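Local coordinates for type III effector HopA1 (Pseudomonas syringae pv. tomato str. DC3000, PDB 4RSX), which is a type III effector, probably injected by the bacterium into host plant cells, whose biochemical activity is unknown, at residues A[105-111]-A[137-142]; A[219-225]-A[241-247]. Residues are numbered along the deposited sequence.

Contact 1: A[105-111]-A[137-142]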
loop_
_atom_site.group_PDB
_atom_site.type_symbol
_atom_site.label_atom_id
_atom_site.label_comp_id
_atom_site.label_asym_id
_atom_site.label_seq_id
_atom_site.Cartn_x
_atom_site.Cartn_y
_atom_site.Cartn_z
ATOM N N ARG A 105 12.283 12.916 -5.943
ATOM C CA ARG A 105 12.477 12.072 -7.118
ATOM C C ARG A 105 11.198 12.061 -7.957
ATOM O O ARG A 105 10.116 11.843 -7.424
ATOM C CB ARG A 105 12.866 10.659 -6.676
ATOM C CG ARG A 105 14.123 10.647 -5.803
ATOM C CD ARG A 105 14.389 9.301 -5.162
ATOM N NE ARG A 105 15.586 9.347 -4.315
ATOM C CZ ARG A 105 15.802 8.561 -3.264
ATOM N NH1 ARG A 105 14.900 7.638 -2.923
ATOM N NH2 ARG A 105 16.927 8.697 -2.558
ATOM N N ARG A 106 11.320 12.323 -9.259
ATOM C CA ARG A 106 10.158 12.322 -10.163
ATOM C C ARG A 106 9.493 10.945 -10.164
ATOM O O ARG A 106 10.184 9.914 -10.132
ATOM C CB ARG A 106 10.580 12.722 -11.596
ATOM C CG ARG A 106 9.462 12.678 -12.653
ATOM C CD ARG A 106 10.010 12.752 -14.094
ATOM N NE ARG A 106 9.077 12.190 -15.088
ATOM C CZ ARG A 106 9.240 11.024 -15.728
ATOM N NH1 ARG A 106 10.313 10.266 -15.504
ATOM N NH2 ARG A 106 8.331 10.610 -16.609
ATOM N N GLU A 107 8.159 10.924 -10.171
ATOM C CA GLU A 107 7.402 9.663 -10.235
ATOM C C GLU A 107 7.106 9.275 -11.680
ATOM O O GLU A 107 6.668 10.122 -12.466
ATOM C CB GLU A 107 6.061 9.792 -9.502
ATOM C CG GLU A 107 6.144 10.026 -7.990
ATOM C CD GLU A 107 4.754 10.224 -7.363
ATOM O OE1 GLU A 107 3.750 10.064 -8.094
ATOM O OE2 GLU A 107 4.655 10.535 -6.152
ATOM N N ASP A 108 7.316 8.008 -12.034
ATOM C CA ASP A 108 6.816 7.528 -13.321
ATOM C C ASP A 108 5.290 7.557 -13.288
ATOM O O ASP A 108 4.681 7.431 -12.214
ATOM C CB ASP A 108 7.243 6.087 -13.579
ATOM C CG ASP A 108 8.739 5.934 -13.774
ATOM O OD1 ASP A 108 9.434 6.939 -14.046
ATOM O OD2 ASP A 108 9.217 4.781 -13.661
ATOM N N LYS A 109 4.666 7.690 -14.454
ATOM C CA LYS A 109 3.220 7.595 -14.529
ATOM C C LYS A 109 2.739 6.192 -14.165
ATOM O O LYS A 109 1.622 6.022 -13.704
ATOM C CB LYS A 109 2.744 7.976 -15.929
ATOM C CG LYS A 109 3.359 9.281 -16.409
ATOM C CD LYS A 109 2.312 10.340 -16.709
ATOM C CE LYS A 109 2.281 10.679 -18.213
ATOM N NZ LYS A 109 3.593 11.177 -18.743
ATOM N N ASN A 110 3.587 5.193 -14.386
ATOM C CA ASN A 110 3.293 3.830 -13.955
ATOM C C ASN A 110 4.227 3.386 -12.842
ATOM O O ASN A 110 5.423 3.220 -13.067
ATOM C CB ASN A 110 3.462 2.862 -15.116
ATOM C CG ASN A 110 2.597 3.213 -16.288
ATOM O OD1 ASN A 110 1.501 3.763 -16.135
ATOM N ND2 ASN A 110 3.089 2.906 -17.483
ATOM N N GLN A 111 3.695 3.170 -11.649
ATOM C CA GLN A 111 4.552 2.803 -10.533
ATOM C C GLN A 111 4.212 1.444 -9.973
ATOM O O GLN A 111 3.067 0.995 -10.064
ATOM C CB GLN A 111 4.460 3.846 -9.413
ATOM C CG GLN A 111 5.389 5.045 -9.573
ATOM C CD GLN A 111 5.574 5.794 -8.254
ATOM O OE1 GLN A 111 4.632 5.928 -7.472
ATOM N NE2 GLN A 111 6.797 6.254 -7.991
ATOM N N GLU A 137 18.113 3.920 -2.253
ATOM C CA GLU A 137 17.578 3.405 -3.512
ATOM C C GLU A 137 16.744 4.448 -4.238
ATOM O O GLU A 137 15.575 4.664 -3.896
ATOM C CB GLU A 137 16.715 2.166 -3.239
ATOM C CG GLU A 137 17.443 1.033 -2.521
ATOM C CD GLU A 137 18.314 0.202 -3.458
ATOM O OE1 GLU A 137 18.141 0.310 -4.700
ATOM O OE2 GLU A 137 19.163 -0.576 -2.951
ATOM N N SER A 138 17.326 5.076 -5.253
ATOM C CA SER A 138 16.645 6.138 -5.978
ATOM C C SER A 138 15.446 5.658 -6.796
ATOM O O SER A 138 14.661 6.484 -7.274
ATOM C CB SER A 138 17.625 6.887 -6.896
ATOM O OG SER A 138 18.771 7.310 -6.181
ATOM N N ALA A 139 15.301 4.346 -6.985
ATOM C CA ALA A 139 14.085 3.840 -7.634
ATOM C C ALA A 139 12.850 4.100 -6.761
ATOM O O ALA A 139 11.733 4.200 -7.268
ATOM C CB ALA A 139 14.204 2.358 -7.989
ATOM N N ILE A 140 13.046 4.219 -5.449
ATOM C CA ILE A 140 11.921 4.495 -4.557
ATOM C C ILE A 140 11.687 6.005 -4.438
ATOM O O ILE A 140 12.557 6.741 -3.968
ATOM C CB ILE A 140 12.156 3.906 -3.160
ATOM C CG1 ILE A 140 12.532 2.427 -3.267
ATOM C CG2 ILE A 140 10.915 4.037 -2.307
ATOM C CD1 ILE A 140 12.799 1.785 -1.921
ATOM N N THR A 141 10.511 6.468 -4.848
ATOM C CA THR A 141 10.224 7.887 -4.778
ATOM C C THR A 141 9.818 8.321 -3.374
ATOM O O THR A 141 10.133 9.447 -2.967
ATOM C CB THR A 141 9.134 8.310 -5.768
ATOM O OG1 THR A 141 7.908 7.653 -5.438
ATOM C CG2 THR A 141 9.538 7.949 -7.188
ATOM N N HIS A 142 9.103 7.449 -2.656
ATOM C CA HIS A 142 8.713 7.709 -1.262
ATOM C C HIS A 142 8.063 6.505 -0.618
ATOM O O HIS A 142 7.765 5.507 -1.288
ATOM C CB HIS A 142 7.728 8.871 -1.158
ATOM C CG HIS A 142 6.428 8.633 -1.862
ATOM N ND1 HIS A 142 6.346 8.396 -3.222
ATOM C CD2 HIS A 142 5.148 8.629 -1.404
ATOM C CE1 HIS A 142 5.078 8.251 -3.567
ATOM N NE2 HIS A 142 4.331 8.382 -2.484
HETATM O O HOH W 1 10.325 11.950 -3.890
HETATM O O HOH W 2 19.165 9.890 -4.612
#

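Contact 2: A[219-225]-A[241-247]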
loop_
_atom_site.group_PDB
_atom_site.type_symbol
_atom_site.label_atom_id
_atom_site.label_comp_id
_atom_site.label_asym_id
_atom_site.label_seq_id
_atom_site.Cartn_x
_atom_site.Cartn_y
_atom_site.Cartn_z
ATOM N N ARG A 219 -9.245 -1.282 -8.567
ATOM C CA ARG A 219 -9.653 -2.627 -8.953
ATOM C C ARG A 219 -11.148 -2.807 -8.697
ATOM O O ARG A 219 -11.801 -3.576 -9.399
ATOM C CB ARG A 219 -8.844 -3.706 -8.214
ATOM C CG ARG A 219 -7.320 -3.573 -8.327
ATOM C CD ARG A 219 -6.892 -3.206 -9.725
ATOM N NE ARG A 219 -5.522 -3.612 -10.008
ATOM C CZ ARG A 219 -4.468 -2.799 -10.020
ATOM N NH1 ARG A 219 -3.268 -3.289 -10.298
ATOM N NH2 ARG A 219 -4.604 -1.506 -9.756
ATOM N N ALA A 220 -11.688 -2.099 -7.698
ATOM C CA ALA A 220 -13.130 -2.147 -7.440
ATOM C C ALA A 220 -13.863 -1.700 -8.698
ATOM O O ALA A 220 -14.906 -2.265 -9.076
ATOM C CB ALA A 220 -13.511 -1.243 -6.254
ATOM N N GLU A 221 -13.300 -0.690 -9.357
ATOM C CA GLU A 221 -13.967 -0.071 -10.494
ATOM C C GLU A 221 -13.862 -0.920 -11.759
ATOM O O GLU A 221 -14.763 -0.909 -12.598
ATOM C CB GLU A 221 -13.513 1.396 -10.663
ATOM C CG GLU A 221 -14.141 2.283 -9.558
ATOM C CD GLU A 221 -13.574 3.698 -9.470
ATOM O OE1 GLU A 221 -14.228 4.565 -8.835
ATOM O OE2 GLU A 221 -12.477 3.950 -10.016
ATOM N N VAL A 222 -12.781 -1.691 -11.874
ATOM C CA VAL A 222 -12.686 -2.708 -12.917
ATOM C C VAL A 222 -13.871 -3.691 -12.783
ATOM O O VAL A 222 -14.501 -4.080 -13.783
ATOM C CB VAL A 222 -11.344 -3.481 -12.824
ATOM C CG1 VAL A 222 -11.348 -4.700 -13.730
ATOM C CG2 VAL A 222 -10.171 -2.570 -13.168
ATOM N N ILE A 223 -14.165 -4.084 -11.545
ATOM C CA ILE A 223 -15.246 -5.030 -11.282
ATOM C C ILE A 223 -16.607 -4.435 -11.656
ATOM O O ILE A 223 -17.434 -5.114 -12.269
ATOM C CB ILE A 223 -15.266 -5.469 -9.799
ATOM C CG1 ILE A 223 -14.030 -6.312 -9.472
ATOM C CG2 ILE A 223 -16.535 -6.267 -9.484
ATOM C CD1 ILE A 223 -13.847 -6.563 -7.983
ATOM N N SER A 224 -16.839 -3.175 -11.281
ATOM C CA SER A 224 -18.067 -2.468 -11.662
ATOM C C SER A 224 -18.277 -2.523 -13.163
ATOM O O SER A 224 -19.381 -2.808 -13.638
ATOM C CB SER A 224 -18.007 -0.997 -11.250
ATOM O OG SER A 224 -17.935 -0.882 -9.851
ATOM N N ASP A 225 -17.220 -2.225 -13.908
ATOM C CA ASP A 225 -17.297 -2.270 -15.359
ATOM C C ASP A 225 -17.700 -3.655 -15.851
ATOM O O ASP A 225 -18.617 -3.783 -16.658
ATOM C CB ASP A 225 -15.965 -1.857 -15.992
ATOM C CG ASP A 225 -15.673 -0.376 -15.826
ATOM O OD1 ASP A 225 -16.625 0.402 -15.556
ATOM O OD2 ASP A 225 -14.488 0.004 -15.972
ATOM N N SER A 241 -12.598 -6.359 -18.858
ATOM C CA SER A 241 -12.584 -5.123 -18.085
ATOM C C SER A 241 -11.182 -4.782 -17.581
ATOM O O SER A 241 -10.800 -3.601 -17.561
ATOM C CB SER A 241 -13.574 -5.193 -16.926
ATOM O OG SER A 241 -13.492 -4.024 -16.113
ATOM N N LEU A 242 -10.410 -5.798 -17.189
ATOM C CA LEU A 242 -9.017 -5.566 -16.832
ATOM C C LEU A 242 -8.223 -4.990 -18.018
ATOM O O LEU A 242 -7.597 -3.925 -17.895
ATOM C CB LEU A 242 -8.358 -6.829 -16.289
ATOM C CG LEU A 242 -8.730 -7.252 -14.864
ATOM C CD1 LEU A 242 -8.237 -8.662 -14.591
ATOM C CD2 LEU A 242 -8.141 -6.300 -13.844
ATOM N N SER A 243 -8.254 -5.682 -19.156
ATOM C CA SER A 243 -7.560 -5.210 -20.343
ATOM C C SER A 243 -8.011 -3.808 -20.722
ATOM O O SER A 243 -7.171 -2.943 -20.949
ATOM C CB SER A 243 -7.779 -6.147 -21.531
ATOM O OG SER A 243 -7.074 -7.351 -21.334
ATOM N N ALA A 244 -9.326 -3.587 -20.782
ATOM C CA ALA A 244 -9.867 -2.306 -21.247
ATOM C C ALA A 244 -9.487 -1.154 -20.309
ATOM O O ALA A 244 -9.490 0.026 -20.701
ATOM C CB ALA A 244 -11.387 -2.388 -21.409
ATOM N N ASN A 245 -9.174 -1.502 -19.065
ATOM C CA ASN A 245 -8.806 -0.506 -18.055
ATOM C C ASN A 245 -7.307 -0.380 -17.889
ATOM O O ASN A 245 -6.837 0.433 -17.105
ATOM C CB ASN A 245 -9.444 -0.826 -16.707
ATOM C CG ASN A 245 -10.857 -0.331 -16.620
ATOM O OD1 ASN A 245 -11.081 0.877 -16.518
ATOM N ND2 ASN A 245 -11.830 -1.252 -16.678
ATOM N N GLY A 246 -6.565 -1.190 -18.634
ATOM C CA GLY A 246 -5.129 -1.033 -18.707
ATOM C C GLY A 246 -4.344 -2.026 -17.873
ATOM O O GLY A 246 -3.116 -1.921 -17.766
ATOM N N TYR A 247 -5.036 -2.996 -17.285
ATOM C CA TYR A 247 -4.354 -3.996 -16.472
ATOM C C TYR A 247 -4.169 -5.311 -17.219
ATOM O O TYR A 247 -4.745 -5.524 -18.290
ATOM C CB TYR A 247 -5.102 -4.213 -15.160
ATOM C CG TYR A 247 -5.283 -2.936 -14.373
ATOM C CD1 TYR A 247 -4.228 -2.378 -13.673
ATOM C CD2 TYR A 247 -6.514 -2.287 -14.332
ATOM C CE1 TYR A 247 -4.390 -1.208 -12.954
ATOM C CE2 TYR A 247 -6.687 -1.117 -13.611
ATOM C CZ TYR A 247 -5.616 -0.576 -12.929
ATOM O OH TYR A 247 -5.767 0.590 -12.209
#

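Contact 1: A[105-111]-A[137-142]
R105 lays its extended side chain along the turn that joins helix 123-136 to strand 140-146, its guanidinium having S138 CA over one face. R105 NH1 donates to I140 O (2.7 Å) and also to I134 O of the helix, so one cation ties the helix end to the first strand residue. The type I turn E137-I140 beneath it is closed by I140 N to E137 O (3.0 Å). Two waters add bridges: one links R105 N to T141 O, the other R105 NH2 to S138 OG. Further along, T141 CG2 packs on the backbone at R106 O (3.6 Å). Q111 NE2 donates to T141 OG1 (3.1 Å) and to N163 OD1, while T141 OG1 pairs with H142 ND1 (2.8 Å); the H142 ring stacks on Y161 of the adjacent strand 158-162. Segment 105-111, leading from strand 96-101 toward the next strand, thus covers the start of an interior strand of the sheet. With polar groups and water supplying most of its links, the contact is held by directional bonds more than by apolar packing.

Contact 2: A[219-225]-A[241-247]
Two direct hydrogen bonds join helix 215-228 to helix 234-245. S241 OG donates to V222 O at a short 2.5 Å, reaching a main-chain carbonyl where the two backbones come nearest (V222 CA to S241 CA, 5.7 Å). One turn on, N245 ND2 gives to D225 OD2 (3.0 Å) and back to S241 O (2.7 Å); D225 also forms a salt bridge with R228 through OD1. The axes of the short segments 219-225 and 241-245 approach to 9.2 Å, with 119° between their N-to-C directions, so they cross steeply. Helix 234-245 finishes in a Schellman motif: G246 takes positive phi, with Y247 N bonded to L242 O (2.8 Å) and G246 N to S243 O (3.0 Å), and the chain turns so that the CA-to-CB bond of Y247 points toward the first helix. Apolar contacts centre on V222: V222 CG1 meets L242 CD2 (3.6 Å) and V222 CG2 meets Y247 CE2 (3.8 Å). Charge and aromatic ring meet in an off-centre cation-pi pair, R219 CZ lying 3.9 Å from the Y247 ring centroid; the same guanidinium donates to P252 O through NE and E206 O through NH1.

The two contacts follow one another along the chain: contact 1 closes at H142 before contact 2 opens at R219. Their centres lie 24 Å apart and their nearest atoms about 8 Å, so they do not touch. Contact 1 sits at the antiparallel sheet, contact 2 in the helical part built from the C-terminal helices with helices 2-19 and 26-35. Strand 202-207 and the residues after it connect them: Q111 pairs with S207 and N110 OD1 accepts from L209 N, while I208 touches Y247 and E206 O receives R219. Both lie in the HopA1 family region of this C-terminal part of the effector, and neither contact includes a bound ligand that would mark an active site.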